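Local coordinates for protein multiheme cytochrome cf (Carboxydothermus ferrireducens DSM 11255, PDB 6QVM) that probably passes electrons through its eleven c-type hemes to insoluble Fe(III) outside the cell, as an O-glycosylated cytochrome inserted in the S-layer, at residues Y541-S546 / N660-E665; H516-E521 / V650-S655; N309-C314 / N338-L343. All blocks are in the same frame, centred on the assembly; numbering follows the deposited sequence.

Interaction 1 (Y541-S546 / N660-E665); sequences YNPMGS and NTALTE. With HEC (heme c), chain O; NGA (2-acetamido-2-deoxy-beta-D-galactopyranose), chain C.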
loop_
_atom_site.group_PDB
_atom_site.type_symbol
_atom_site.label_atom_id
_atom_site.label_comp_id
_atom_site.label_asym_id
_atom_site.label_seq_id
_atom_site.Cartn_x
_atom_site.Cartn_y
_atom_site.Cartn_z
ATOM N N TYR A 541 -39.534 -6.158 2.296
ATOM C CA TYR A 541 -38.712 -5.057 2.780
ATOM C C TYR A 541 -38.356 -5.261 4.251
ATOM O O TYR A 541 -39.209 -5.614 5.071
ATOM C CB TYR A 541 -39.430 -3.722 2.566
ATOM C CG TYR A 541 -39.606 -3.321 1.104
ATOM C CD1 TYR A 541 -38.571 -2.725 0.391
ATOM C CD2 TYR A 541 -40.812 -3.529 0.443
ATOM C CE1 TYR A 541 -38.732 -2.357 -0.943
ATOM C CE2 TYR A 541 -40.982 -3.166 -0.891
ATOM C CZ TYR A 541 -39.939 -2.580 -1.581
ATOM O OH TYR A 541 -40.107 -2.216 -2.909
ATOM N N ASN A 542 -37.082 -5.046 4.567
ATOM C CA ASN A 542 -36.526 -5.345 5.884
ATOM C C ASN A 542 -36.822 -4.205 6.856
ATOM O O ASN A 542 -36.381 -3.076 6.620
ATOM C CB ASN A 542 -35.020 -5.563 5.746
ATOM C CG ASN A 542 -34.330 -5.938 7.054
ATOM O OD1 ASN A 542 -34.845 -5.717 8.153
ATOM N ND2 ASN A 542 -33.136 -6.505 6.926
ATOM N N PRO A 543 -37.540 -4.454 7.957
ATOM C CA PRO A 543 -37.849 -3.362 8.898
ATOM C C PRO A 543 -36.616 -2.689 9.482
ATOM O O PRO A 543 -36.694 -1.519 9.872
ATOM C CB PRO A 543 -38.676 -4.059 9.988
ATOM C CG PRO A 543 -39.240 -5.262 9.313
ATOM C CD PRO A 543 -38.173 -5.720 8.359
ATOM N N MET A 544 -35.485 -3.391 9.562
ATOM C CA MET A 544 -34.227 -2.792 9.987
ATOM C C MET A 544 -33.288 -2.568 8.809
ATOM O O MET A 544 -32.069 -2.510 8.992
ATOM C CB MET A 544 -33.562 -3.651 11.065
ATOM C CG MET A 544 -34.205 -3.488 12.434
ATOM S SD MET A 544 -33.491 -4.500 13.736
ATOM C CE MET A 544 -34.585 -5.913 13.704
ATOM N N GLY A 545 -33.840 -2.416 7.604
ATOM C CA GLY A 545 -33.058 -2.286 6.384
ATOM C C GLY A 545 -32.306 -0.977 6.240
ATOM O O GLY A 545 -31.458 -0.870 5.347
ATOM N N SER A 546 -32.600 0.020 7.073
ATOM C CA SER A 546 -31.775 1.220 7.103
ATOM C C SER A 546 -30.430 0.975 7.769
ATOM O O SER A 546 -29.571 1.864 7.739
ATOM C CB SER A 546 -32.507 2.360 7.819
ATOM O OG SER A 546 -33.557 2.874 7.017
ATOM N N ASN A 660 -33.728 -9.928 9.053
ATOM C CA ASN A 660 -34.981 -9.510 8.434
ATOM C C ASN A 660 -36.148 -10.069 9.236
ATOM O O ASN A 660 -36.615 -11.179 8.962
ATOM C CB ASN A 660 -35.072 -9.970 6.974
ATOM C CG ASN A 660 -36.136 -9.209 6.192
ATOM O OD1 ASN A 660 -37.090 -8.680 6.764
ATOM N ND2 ASN A 660 -35.971 -9.148 4.880
ATOM N N THR A 661 -36.625 -9.303 10.225
ATOM C CA THR A 661 -37.649 -9.818 11.132
ATOM C C THR A 661 -38.925 -10.181 10.378
ATOM O O THR A 661 -39.593 -11.167 10.713
ATOM C CB THR A 661 -37.952 -8.800 12.233
ATOM O OG1 THR A 661 -38.253 -7.532 11.633
ATOM C CG2 THR A 661 -36.771 -8.667 13.174
ATOM N N ALA A 662 -39.266 -9.410 9.345
ATOM C CA ALA A 662 -40.520 -9.628 8.631
ATOM C C ALA A 662 -40.431 -10.810 7.673
ATOM O O ALA A 662 -41.374 -11.604 7.570
ATOM C CB ALA A 662 -40.924 -8.361 7.880
ATOM N N LEU A 663 -39.308 -10.948 6.965
ATOM C CA LEU A 663 -39.111 -12.151 6.163
ATOM C C LEU A 663 -39.043 -13.390 7.044
ATOM O O LEU A 663 -39.437 -14.478 6.613
ATOM C CB LEU A 663 -37.841 -12.032 5.316
ATOM C CG LEU A 663 -37.565 -13.205 4.370
ATOM C CD1 LEU A 663 -38.745 -13.398 3.436
ATOM C CD2 LEU A 663 -36.281 -12.993 3.585
ATOM N N THR A 664 -38.583 -13.238 8.286
ATOM C CA THR A 664 -38.419 -14.387 9.173
ATOM C C THR A 664 -39.765 -14.950 9.613
ATOM O O THR A 664 -39.973 -16.167 9.596
ATOM C CB THR A 664 -37.575 -13.990 10.382
ATOM O OG1 THR A 664 -36.201 -13.883 9.986
ATOM C CG2 THR A 664 -37.711 -15.017 11.498
ATOM N N GLU A 665 -40.697 -14.082 10.007
ATOM C CA GLU A 665 -41.996 -14.574 10.450
ATOM C C GLU A 665 -42.828 -15.066 9.274
ATOM O O GLU A 665 -43.536 -16.074 9.388
ATOM C CB GLU A 665 -42.726 -13.489 11.237
ATOM C CG GLU A 665 -42.096 -13.221 12.597
ATOM C CD GLU A 665 -42.948 -12.335 13.487
ATOM O OE1 GLU A 665 -43.389 -11.266 13.020
ATOM O OE2 GLU A 665 -43.185 -12.714 14.654
HETATM FE FE HEC O . -33.770 -3.318 15.596
HETATM C CHA HEC O . -37.183 -3.649 15.766
HETATM C CHB HEC O . -33.438 -6.157 17.553
HETATM C CHC HEC O . -30.345 -2.944 15.558
HETATM C CHD HEC O . -34.092 -0.318 13.894
HETATM N NA HEC O . -35.061 -4.642 16.500
HETATM C C1A HEC O . -36.440 -4.606 16.418
HETATM C C2A HEC O . -36.966 -5.746 17.142
HETATM C C3A HEC O . -35.929 -6.437 17.628
HETATM C C4A HEC O . -34.713 -5.754 17.244
HETATM C CMA HEC O . -36.026 -7.731 18.459
HETATM C CAA HEC O . -38.458 -6.116 17.305
HETATM C CBA HEC O . -38.920 -6.680 15.964
HETATM C CGA HEC O . -40.337 -7.192 16.040
HETATM O O1A HEC O . -40.873 -7.359 17.170
HETATM O O2A HEC O . -40.929 -7.444 14.957
HETATM N NB HEC O . -32.202 -4.360 16.378
HETATM C C1B HEC O . -32.294 -5.478 17.193
HETATM C C2B HEC O . -30.958 -5.849 17.602
HETATM C C3B HEC O . -30.103 -4.963 17.052
HETATM C C4B HEC O . -30.866 -4.007 16.274
HETATM C CMB HEC O . -30.630 -7.052 18.521
HETATM C CAB HEC O . -28.571 -4.941 17.216
HETATM C CBB HEC O . -27.986 -6.163 16.486
HETATM N NC HEC O . -32.468 -1.876 14.910
HETATM C C1C HEC O . -31.087 -1.974 14.914
HETATM C C2C HEC O . -30.565 -0.936 14.040
HETATM C C3C HEC O . -31.598 -0.154 13.664
HETATM C C4C HEC O . -32.814 -0.768 14.156
HETATM C CMC HEC O . -29.067 -0.594 13.874
HETATM C CAC HEC O . -31.577 1.129 12.791
HETATM C CBC HEC O . -31.095 0.843 11.355
HETATM N ND HEC O . -35.376 -2.165 14.929
HETATM C C1D HEC O . -35.262 -0.949 14.257
HETATM C C2D HEC O . -36.585 -0.444 13.990
HETATM C C3D HEC O . -37.546 -1.488 14.576
HETATM C C4D HEC O . -36.708 -2.517 15.138
HETATM C CMD HEC O . -36.931 0.873 13.265
HETATM C CAD HEC O . -39.087 -1.455 14.570
HETATM C CBD HEC O . -39.587 -1.728 13.155
HETATM C CGD HEC O . -41.038 -1.323 13.039
HETATM O O1D HEC O . -41.862 -1.780 13.879
HETATM O O2D HEC O . -41.373 -0.552 12.095
HETATM C C1 NGA C . -40.604 -1.816 -4.130
HETATM C C2 NGA C . -40.503 -0.795 -5.275
HETATM C C3 NGA C . -41.626 -0.888 -6.318
HETATM C C4 NGA C . -41.997 -2.338 -6.606
HETATM C C5 NGA C . -42.155 -3.121 -5.312
HETATM C C6 NGA C . -42.548 -4.568 -5.569
HETATM C C7 NGA C . -39.393 1.095 -4.237
HETATM C C8 NGA C . -39.343 2.591 -4.257
HETATM N N2 NGA C . -40.505 0.534 -4.701
HETATM O O3 NGA C . -41.274 -0.236 -7.537
HETATM O O4 NGA C . -40.993 -2.941 -7.390
HETATM O O5 NGA C . -40.935 -3.101 -4.612
HETATM O O6 NGA C . -42.093 -5.363 -4.494
HETATM O O7 NGA C . -38.439 0.449 -3.810
HETATM O O HOH W 1 -34.810 -7.108 10.697
#
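The side-chain amides of N542 and N660 stack face on face, their planes 8° apart and CG over CG at 3.8 Å, the two side chains running past each other in opposite directions. The Y541 ring carries C1 of an N-acetylgalactosamine at its edge, in the ring plane, joined covalently to OH. N542 ND2 and N660 ND2 are hydrogen-bonded to the backbone carbonyls of F523 and V522 respectively. N542 OD1 takes M544 N from above its carbonyl plane at 2.8 Å, an Asx turn within a type I turn, and one water joins this OD1 to T661 N. N660 OD1 N-caps helix 661-672 by accepting from L663 N (3.2 Å). Beside the stack, P543 CG rests on A662 CB at 3.8 Å. T661 CG2 touches M544 CE at 3.6 Å. M544 SD binds the heme iron at 2.2 Å, and H599 supplies the other axial ligand. Methionine-histidine ligation would be expected to raise this heme's reduction potential above that of a comparable bis-histidine heme.

Interaction 2 (H516-E521 / V650-S655); sequences HHPQKE and VAADAS. With HEC (heme c), chain K.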
loop_
_atom_site.group_PDB
_atom_site.type_symbol
_atom_site.label_atom_id
_atom_site.label_comp_id
_atom_site.label_asym_id
_atom_site.label_seq_id
_atom_site.Cartn_x
_atom_site.Cartn_y
_atom_site.Cartn_z
ATOM N N HIS A 516 -26.653 -22.324 2.087
ATOM C CA HIS A 516 -25.449 -21.951 2.821
ATOM C C HIS A 516 -25.276 -20.438 2.806
ATOM O O HIS A 516 -25.373 -19.816 1.744
ATOM C CB HIS A 516 -24.209 -22.632 2.232
ATOM C CG HIS A 516 -24.210 -24.121 2.379
ATOM N ND1 HIS A 516 -24.801 -24.958 1.458
ATOM C CD2 HIS A 516 -23.693 -24.923 3.341
ATOM C CE1 HIS A 516 -24.646 -26.212 1.845
ATOM N NE2 HIS A 516 -23.977 -26.218 2.984
ATOM N N HIS A 517 -25.004 -19.860 3.993
ATOM C CA HIS A 517 -24.781 -18.436 4.240
ATOM C C HIS A 517 -25.633 -17.567 3.323
ATOM O O HIS A 517 -25.117 -16.981 2.360
ATOM C CB HIS A 517 -23.297 -18.084 4.086
ATOM C CG HIS A 517 -22.556 -18.971 3.136
ATOM N ND1 HIS A 517 -22.581 -18.790 1.770
ATOM C CD2 HIS A 517 -21.775 -20.055 3.355
ATOM C CE1 HIS A 517 -21.842 -19.719 1.189
ATOM N NE2 HIS A 517 -21.341 -20.500 2.129
ATOM N N PRO A 518 -26.935 -17.469 3.579
ATOM C CA PRO A 518 -27.802 -16.715 2.673
ATOM C C PRO A 518 -28.080 -15.310 3.179
ATOM O O PRO A 518 -29.188 -14.795 3.004
ATOM C CB PRO A 518 -29.076 -17.562 2.664
ATOM C CG PRO A 518 -29.148 -18.077 4.087
ATOM C CD PRO A 518 -27.718 -18.194 4.596
ATOM N N GLN A 519 -27.092 -14.697 3.837
ATOM C CA GLN A 519 -27.330 -13.427 4.516
ATOM C C GLN A 519 -27.740 -12.329 3.542
ATOM O O GLN A 519 -28.622 -11.521 3.853
ATOM C CB GLN A 519 -26.091 -13.011 5.306
ATOM C CG GLN A 519 -25.917 -13.759 6.618
ATOM C CD GLN A 519 -25.187 -15.075 6.454
ATOM O OE1 GLN A 519 -24.501 -15.293 5.457
ATOM N NE2 GLN A 519 -25.329 -15.961 7.436
ATOM N N LYS A 520 -27.109 -12.273 2.367
ATOM C CA LYS A 520 -27.506 -11.296 1.356
ATOM C C LYS A 520 -28.990 -11.415 1.033
ATOM O O LYS A 520 -29.725 -10.422 1.036
ATOM C CB LYS A 520 -26.669 -11.473 0.087
ATOM C CG LYS A 520 -27.159 -10.643 -1.100
ATOM C CD LYS A 520 -26.281 -10.830 -2.324
ATOM C CE LYS A 520 -26.723 -9.917 -3.456
ATOM N NZ LYS A 520 -25.792 -9.984 -4.617
ATOM N N GLU A 521 -29.453 -12.639 0.776
ATOM C CA GLU A 521 -30.831 -12.836 0.340
ATOM C C GLU A 521 -31.823 -12.583 1.470
ATOM O O GLU A 521 -32.893 -12.006 1.241
ATOM C CB GLU A 521 -31.002 -14.242 -0.224
ATOM C CG GLU A 521 -30.279 -14.484 -1.553
ATOM C CD GLU A 521 -28.780 -14.682 -1.393
ATOM O OE1 GLU A 521 -28.056 -14.616 -2.407
ATOM O OE2 GLU A 521 -28.327 -14.911 -0.253
ATOM N N VAL A 650 -33.836 -19.653 7.767
ATOM C CA VAL A 650 -33.726 -18.982 9.056
ATOM C C VAL A 650 -32.601 -19.580 9.895
ATOM O O VAL A 650 -32.047 -18.902 10.769
ATOM C CB VAL A 650 -35.087 -19.040 9.784
ATOM C CG1 VAL A 650 -35.031 -18.311 11.119
ATOM C CG2 VAL A 650 -36.179 -18.454 8.896
ATOM N N ALA A 651 -32.229 -20.832 9.630
ATOM C CA ALA A 651 -31.146 -21.480 10.361
ATOM C C ALA A 651 -29.773 -21.169 9.775
ATOM O O ALA A 651 -28.836 -20.870 10.522
ATOM C CB ALA A 651 -31.366 -22.994 10.398
ATOM N N ALA A 652 -29.630 -21.236 8.449
ATOM C CA ALA A 652 -28.334 -20.960 7.833
ATOM C C ALA A 652 -28.002 -19.474 7.883
ATOM O O ALA A 652 -26.832 -19.099 8.031
ATOM C CB ALA A 652 -28.314 -21.472 6.397
ATOM N N ASP A 653 -29.015 -18.613 7.752
ATOM C CA ASP A 653 -28.805 -17.180 7.944
ATOM C C ASP A 653 -28.174 -16.899 9.302
ATOM O O ASP A 653 -27.374 -15.968 9.448
ATOM C CB ASP A 653 -30.136 -16.441 7.794
ATOM C CG ASP A 653 -30.031 -14.965 8.127
ATOM O OD1 ASP A 653 -29.552 -14.190 7.266
ATOM O OD2 ASP A 653 -30.441 -14.585 9.248
ATOM N N ALA A 654 -28.545 -17.684 10.313
ATOM C CA ALA A 654 -27.865 -17.741 11.605
ATOM C C ALA A 654 -27.919 -16.432 12.374
ATOM O O ALA A 654 -27.085 -16.200 13.256
ATOM C CB ALA A 654 -26.405 -18.183 11.444
ATOM N N SER A 655 -28.891 -15.574 12.080
ATOM C CA SER A 655 -29.043 -14.312 12.792
ATOM C C SER A 655 -30.229 -14.319 13.741
ATOM O O SER A 655 -30.552 -13.275 14.319
ATOM C CB SER A 655 -29.190 -13.160 11.799
ATOM O OG SER A 655 -30.495 -13.112 11.246
HETATM FE FE HEC K . -17.497 -21.699 2.822
HETATM C CHA HEC K . -18.430 -21.148 6.120
HETATM C CHB HEC K . -16.540 -24.907 3.669
HETATM C CHC HEC K . -17.113 -22.501 -0.527
HETATM C CHD HEC K . -18.416 -18.526 1.943
HETATM N NA HEC K . -17.498 -22.811 4.561
HETATM C C1A HEC K . -17.903 -22.387 5.816
HETATM C C2A HEC K . -17.677 -23.464 6.762
HETATM C C3A HEC K . -17.150 -24.500 6.079
HETATM C C4A HEC K . -17.030 -24.109 4.685
HETATM C CMA HEC K . -16.737 -25.875 6.654
HETATM C CAA HEC K . -17.995 -23.391 8.280
HETATM C CBA HEC K . -19.194 -24.292 8.575
HETATM C CGA HEC K . -19.993 -23.805 9.755
HETATM O O1A HEC K . -21.227 -24.048 9.761
HETATM O O2A HEC K . -19.415 -23.182 10.685
HETATM N NB HEC K . -16.940 -23.380 1.767
HETATM C C1B HEC K . -16.583 -24.600 2.320
HETATM C C2B HEC K . -16.260 -25.507 1.232
HETATM C C3B HEC K . -16.417 -24.840 0.072
HETATM C C4B HEC K . -16.855 -23.495 0.391
HETATM C CMB HEC K . -15.796 -26.973 1.405
HETATM C CAB HEC K . -16.177 -25.381 -1.362
HETATM C CBB HEC K . -17.186 -26.504 -1.684
HETATM N NC HEC K . -17.713 -20.700 1.047
HETATM C C1C HEC K . -17.501 -21.214 -0.221
HETATM C C2C HEC K . -17.727 -20.160 -1.190
HETATM C C3C HEC K . -18.156 -19.067 -0.519
HETATM C C4C HEC K . -18.109 -19.382 0.902
HETATM C CMC HEC K . -17.645 -20.379 -2.722
HETATM C CAC HEC K . -18.525 -17.670 -1.084
HETATM C CBC HEC K . -19.668 -17.722 -2.121
HETATM N ND HEC K . -18.279 -20.088 3.879
HETATM C C1D HEC K . -18.610 -18.877 3.270
HETATM C C2D HEC K . -19.208 -18.018 4.267
HETATM C C3D HEC K . -19.214 -18.832 5.578
HETATM C C4D HEC K . -18.620 -20.106 5.234
HETATM C CMD HEC K . -19.720 -16.580 4.032
HETATM C CAD HEC K . -19.741 -18.409 6.974
HETATM C CBD HEC K . -21.257 -18.234 6.914
HETATM C CGD HEC K . -21.910 -18.477 8.256
HETATM O O1D HEC K . -21.278 -18.206 9.316
HETATM O O2D HEC K . -23.085 -18.936 8.260
#
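D653 O receives the amide NE2 of Q519 at 2.9 Å with a fairly straight N-H...O angle of 155°. The oxygen lies near the Q519 amide plane, while the nitrogen stands above the carbonyl plane of D653. The bond joins the start of helix 519-524, with P518 at its N-cap position, to the turn that follows helix 641-652, where A654 takes a positive phi, in the heme-binding framework of this multiheme cytochrome c. Q519 is bent at chi2 (86°), which turns CD out of an extended course; NE2 beyond it also comes within 3.8 Å of propionate atom O2D of the heme. Beside this bond the contact is apolar: P518 CD lies 3.8 Å from A652 CB and packs over the peptide that leads to D653. The D653 and Q519 side chains cross at a slant, carboxylate and amide planes 32° apart, and D653 OD1 is hydrogen-bonded to H659 ND1. H517 turns the other way, with one ring face on the heme and the opposite face against H516 CB, while its ND1 is paired with T502 O. H517 NE2 lies 3.4 Å from heme C1D but 4.1 Å from heme FE, too far to be a ligand.

Interaction 3 (N309-C314 / N338-L343); sequences NWLVSC and NTYKEL. With NGA (2-acetamido-2-deoxy-beta-D-galactopyranose), chain B; HEC (heme c), chain H.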
loop_
_atom_site.group_PDB
_atom_site.type_symbol
_atom_site.label_atom_id
_atom_site.label_comp_id
_atom_site.label_asym_id
_atom_site.label_seq_id
_atom_site.Cartn_x
_atom_site.Cartn_y
_atom_site.Cartn_z
ATOM N N ASN A 309 5.414 12.644 24.853
ATOM C CA ASN A 309 6.479 12.892 23.890
ATOM C C ASN A 309 6.140 12.111 22.626
ATOM O O ASN A 309 6.118 10.875 22.636
ATOM C CB ASN A 309 7.835 12.484 24.463
ATOM C CG ASN A 309 8.999 12.857 23.550
ATOM O OD1 ASN A 309 8.929 12.697 22.328
ATOM N ND2 ASN A 309 10.079 13.350 24.146
ATOM N N TRP A 310 5.874 12.837 21.537
ATOM C CA TRP A 310 5.440 12.191 20.303
ATOM C C TRP A 310 6.541 11.313 19.731
ATOM O O TRP A 310 6.281 10.201 19.258
ATOM C CB TRP A 310 5.004 13.238 19.280
ATOM C CG TRP A 310 4.942 12.715 17.875
ATOM C CD1 TRP A 310 3.913 12.023 17.300
ATOM C CD2 TRP A 310 5.954 12.836 16.870
ATOM N NE1 TRP A 310 4.222 11.709 16.000
ATOM C CE2 TRP A 310 5.468 12.200 15.709
ATOM C CE3 TRP A 310 7.222 13.429 16.836
ATOM C CZ2 TRP A 310 6.206 12.136 14.530
ATOM C CZ3 TRP A 310 7.953 13.364 15.663
ATOM C CH2 TRP A 310 7.445 12.718 14.527
ATOM N N LEU A 311 7.783 11.791 19.779
ATOM C CA LEU A 311 8.888 11.034 19.198
ATOM C C LEU A 311 9.115 9.720 19.936
ATOM O O LEU A 311 9.389 8.688 19.312
ATOM C CB LEU A 311 10.154 11.886 19.207
ATOM C CG LEU A 311 11.371 11.387 18.430
ATOM C CD1 LEU A 311 11.044 11.204 16.959
ATOM C CD2 LEU A 311 12.532 12.359 18.602
ATOM N N VAL A 312 8.995 9.741 21.264
ATOM C CA VAL A 312 9.274 8.554 22.062
ATOM C C VAL A 312 8.076 7.605 22.048
ATOM O O VAL A 312 8.230 6.379 22.048
ATOM C CB VAL A 312 9.686 8.963 23.492
ATOM C CG1 VAL A 312 9.754 7.743 24.401
ATOM C CG2 VAL A 312 11.007 9.700 23.458
ATOM N N SER A 313 6.864 8.154 22.042
ATOM C CA SER A 313 5.662 7.361 22.281
ATOM C C SER A 313 4.791 7.127 21.048
ATOM O O SER A 313 3.919 6.245 21.085
ATOM C CB SER A 313 4.811 8.019 23.377
ATOM O OG SER A 313 5.527 8.062 24.606
ATOM N N CYS A 314 5.003 7.871 19.957
ATOM C CA CYS A 314 4.012 7.820 18.884
ATOM C C CYS A 314 4.628 7.691 17.508
ATOM O O CYS A 314 4.060 7.029 16.628
ATOM C CB CYS A 314 3.116 9.070 18.908
ATOM S SG CYS A 314 2.552 9.582 20.550
ATOM N N ASN A 338 19.965 14.315 26.633
ATOM C CA ASN A 338 18.735 15.070 26.851
ATOM C C ASN A 338 18.117 15.580 25.564
ATOM O O ASN A 338 16.920 15.887 25.553
ATOM C CB ASN A 338 19.007 16.263 27.774
ATOM C CG ASN A 338 20.095 17.175 27.231
ATOM O OD1 ASN A 338 19.810 18.254 26.718
ATOM N ND2 ASN A 338 21.346 16.734 27.323
ATOM N N THR A 339 18.885 15.690 24.487
ATOM C CA THR A 339 18.411 16.086 23.175
ATOM C C THR A 339 18.126 14.838 22.352
ATOM O O THR A 339 18.766 13.799 22.530
ATOM C CB THR A 339 19.450 16.959 22.466
ATOM O OG1 THR A 339 20.644 16.194 22.235
ATOM C CG2 THR A 339 19.788 18.168 23.315
ATOM N N TYR A 340 17.143 14.938 21.465
ATOM C CA TYR A 340 16.743 13.814 20.631
ATOM C C TYR A 340 17.248 14.020 19.211
ATOM O O TYR A 340 17.290 15.149 18.715
ATOM C CB TYR A 340 15.225 13.641 20.639
ATOM C CG TYR A 340 14.674 13.271 21.998
ATOM C CD1 TYR A 340 14.595 11.943 22.395
ATOM C CD2 TYR A 340 14.233 14.246 22.884
ATOM C CE1 TYR A 340 14.090 11.593 23.634
ATOM C CE2 TYR A 340 13.722 13.906 24.127
ATOM C CZ TYR A 340 13.658 12.576 24.502
ATOM O OH TYR A 340 13.163 12.226 25.746
ATOM N N LYS A 341 17.669 12.932 18.573
ATOM C CA LYS A 341 18.002 12.936 17.157
ATOM C C LYS A 341 16.975 12.088 16.420
ATOM O O LYS A 341 16.728 10.939 16.796
ATOM C CB LYS A 341 19.413 12.397 16.907
ATOM C CG LYS A 341 19.934 12.713 15.514
ATOM C CD LYS A 341 21.090 11.814 15.101
ATOM C CE LYS A 341 21.511 12.102 13.668
ATOM N NZ LYS A 341 22.228 10.957 13.050
ATOM N N GLU A 342 16.375 12.657 15.381
ATOM C CA GLU A 342 15.406 11.928 14.580
ATOM C C GLU A 342 16.130 10.952 13.662
ATOM O O GLU A 342 17.013 11.347 12.896
ATOM C CB GLU A 342 14.561 12.903 13.767
ATOM C CG GLU A 342 13.869 13.952 14.620
ATOM C CD GLU A 342 13.092 14.959 13.796
ATOM O OE1 GLU A 342 12.586 15.938 14.383
ATOM O OE2 GLU A 342 12.986 14.770 12.566
ATOM N N LEU A 343 15.761 9.675 13.747
ATOM C CA LEU A 343 16.363 8.643 12.914
ATOM C C LEU A 343 15.527 8.305 11.689
ATOM O O LEU A 343 15.998 7.554 10.826
ATOM C CB LEU A 343 16.600 7.369 13.735
ATOM C CG LEU A 343 17.620 7.471 14.875
ATOM C CD1 LEU A 343 17.891 6.113 15.504
ATOM C CD2 LEU A 343 18.910 8.102 14.382
HETATM C C1 NGA B . 13.561 11.488 26.835
HETATM C C2 NGA B . 13.073 11.824 28.253
HETATM C C3 NGA B . 12.990 10.676 29.259
HETATM C C4 NGA B . 12.648 9.386 28.532
HETATM C C5 NGA B . 13.608 9.113 27.380
HETATM C C6 NGA B . 13.241 7.799 26.694
HETATM C C7 NGA B . 13.675 14.115 28.475
HETATM C C8 NGA B . 14.818 15.057 28.229
HETATM N N2 NGA B . 13.976 12.849 28.735
HETATM O O3 NGA B . 11.977 10.906 30.241
HETATM O O4 NGA B . 11.341 9.469 28.012
HETATM O O5 NGA B . 13.552 10.136 26.408
HETATM O O6 NGA B . 14.309 7.327 25.900
HETATM O O7 NGA B . 12.509 14.507 28.410
HETATM FE FE HEC H . -1.851 6.779 16.502
HETATM C CHA HEC H . -4.530 7.062 14.321
HETATM C CHB HEC H . -2.444 9.995 17.576
HETATM C CHC HEC H . 0.638 6.442 18.864
HETATM C CHD HEC H . -0.977 3.763 15.157
HETATM N NA HEC H . -3.228 8.252 16.038
HETATM C C1A HEC H . -4.225 8.168 15.084
HETATM C C2A HEC H . -4.919 9.439 15.042
HETATM C C3A HEC H . -4.349 10.252 15.940
HETATM C C4A HEC H . -3.275 9.521 16.584
HETATM C CMA HEC H . -4.763 11.711 16.224
HETATM C CAA HEC H . -6.117 9.771 14.126
HETATM C CBA HEC H . -7.378 9.270 14.834
HETATM C CGA HEC H . -8.616 9.651 14.062
HETATM O O1A HEC H . -8.737 9.277 12.862
HETATM O O2A HEC H . -9.493 10.318 14.671
HETATM N NB HEC H . -1.023 7.996 17.927
HETATM C C1B HEC H . -1.499 9.253 18.263
HETATM C C2B HEC H . -0.814 9.673 19.467
HETATM C C3B HEC H . 0.044 8.695 19.829
HETATM C C4B HEC H . -0.075 7.622 18.861
HETATM C CMB HEC H . -1.052 11.033 20.159
HETATM C CAB HEC H . 1.009 8.674 21.041
HETATM C CBB HEC H . 0.248 8.773 22.384
HETATM N NC HEC H . -0.419 5.380 16.911
HETATM C C1C HEC H . 0.492 5.417 17.951
HETATM C C2C HEC H . 1.249 4.179 17.940
HETATM C C3C HEC H . 0.802 3.431 16.913
HETATM C C4C HEC H . -0.253 4.180 16.252
HETATM C CMC HEC H . 2.379 3.829 18.932
HETATM C CAC HEC H . 1.298 2.036 16.456
HETATM C CBC HEC H . 1.011 0.975 17.538
HETATM N ND HEC H . -2.618 5.620 14.963
HETATM C C1D HEC H . -2.104 4.370 14.636
HETATM C C2D HEC H . -2.955 3.774 13.639
HETATM C C3D HEC H . -4.071 4.800 13.370
HETATM C C4D HEC H . -3.775 5.912 14.240
HETATM C CMD HEC H . -2.719 2.390 13.004
HETATM C CAD HEC H . -5.264 4.697 12.392
HETATM C CBD HEC H . -6.087 3.441 12.687
HETATM C CGD HEC H . -6.949 3.652 13.903
HETATM O O1D HEC H . -7.115 4.825 14.307
HETATM O O2D HEC H . -7.470 2.660 14.469
#
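Y340 of strand 339-342, packed against L311 and V312, is a glycosylated tyrosine: its OH is covalently bonded to C1 of an N-acetylgalactosamine at 1.4 Å, and the sugar carbon lies at the ring edge. CG is anti to the carbonyl carbon (chi1 -65°), and the CB that carries the ring points toward the short helix 310-313. From that helix L311 slides past in the opposite direction, CD2 meeting Y340 CB at 3.6 Å. V312 crosses the tyrosine at about a right angle; its CG2 reaches Y340 CE1 at 3.6 Å and also approaches sugar O5 at 3.9 Å. N309 comes tip to tip with the tyrosine, its amide plane turned 71° from the ring. Its OD1 N-caps the helix through V312 N (3.1 Å), while ND2 stays 3.7 Å from Y340 OH. E342 directs its carboxylate to the hydroxyls of Y287 and Y272. At the far end of the helix C314, first cysteine of a CXXCH motif, forms a thioether to heme CAB. Once joined to the sugar, the tyrosine oxygen has no proton to donate, consistent with a contact that rests mainly on methyl groups packed against the tyrosine's CB and ring, beside the glycan.

In the fold
Interactions 1 and 2 are neighbours, with centres 13 Å apart; their segments alternate along the chain, and the consecutive helices 641-652 and 661-672 serve one each. They touch where L663 CD2 meets E521 O and T664 CG2 meets V650 CG1. Interaction 3 lies far off, its centre about 54 and 52 Å from theirs, in a small two-stranded sheet and a short helix closed earlier in the chain. Interaction 2 is buried, with a direct side-chain to backbone bond; interaction 1 is partly buried and relies on stacked amides and a bridging water. Interaction 3 is a surface contact, apolar for the most part. All three border a heme; interactions 1 and 3 both include a glycosylated tyrosine.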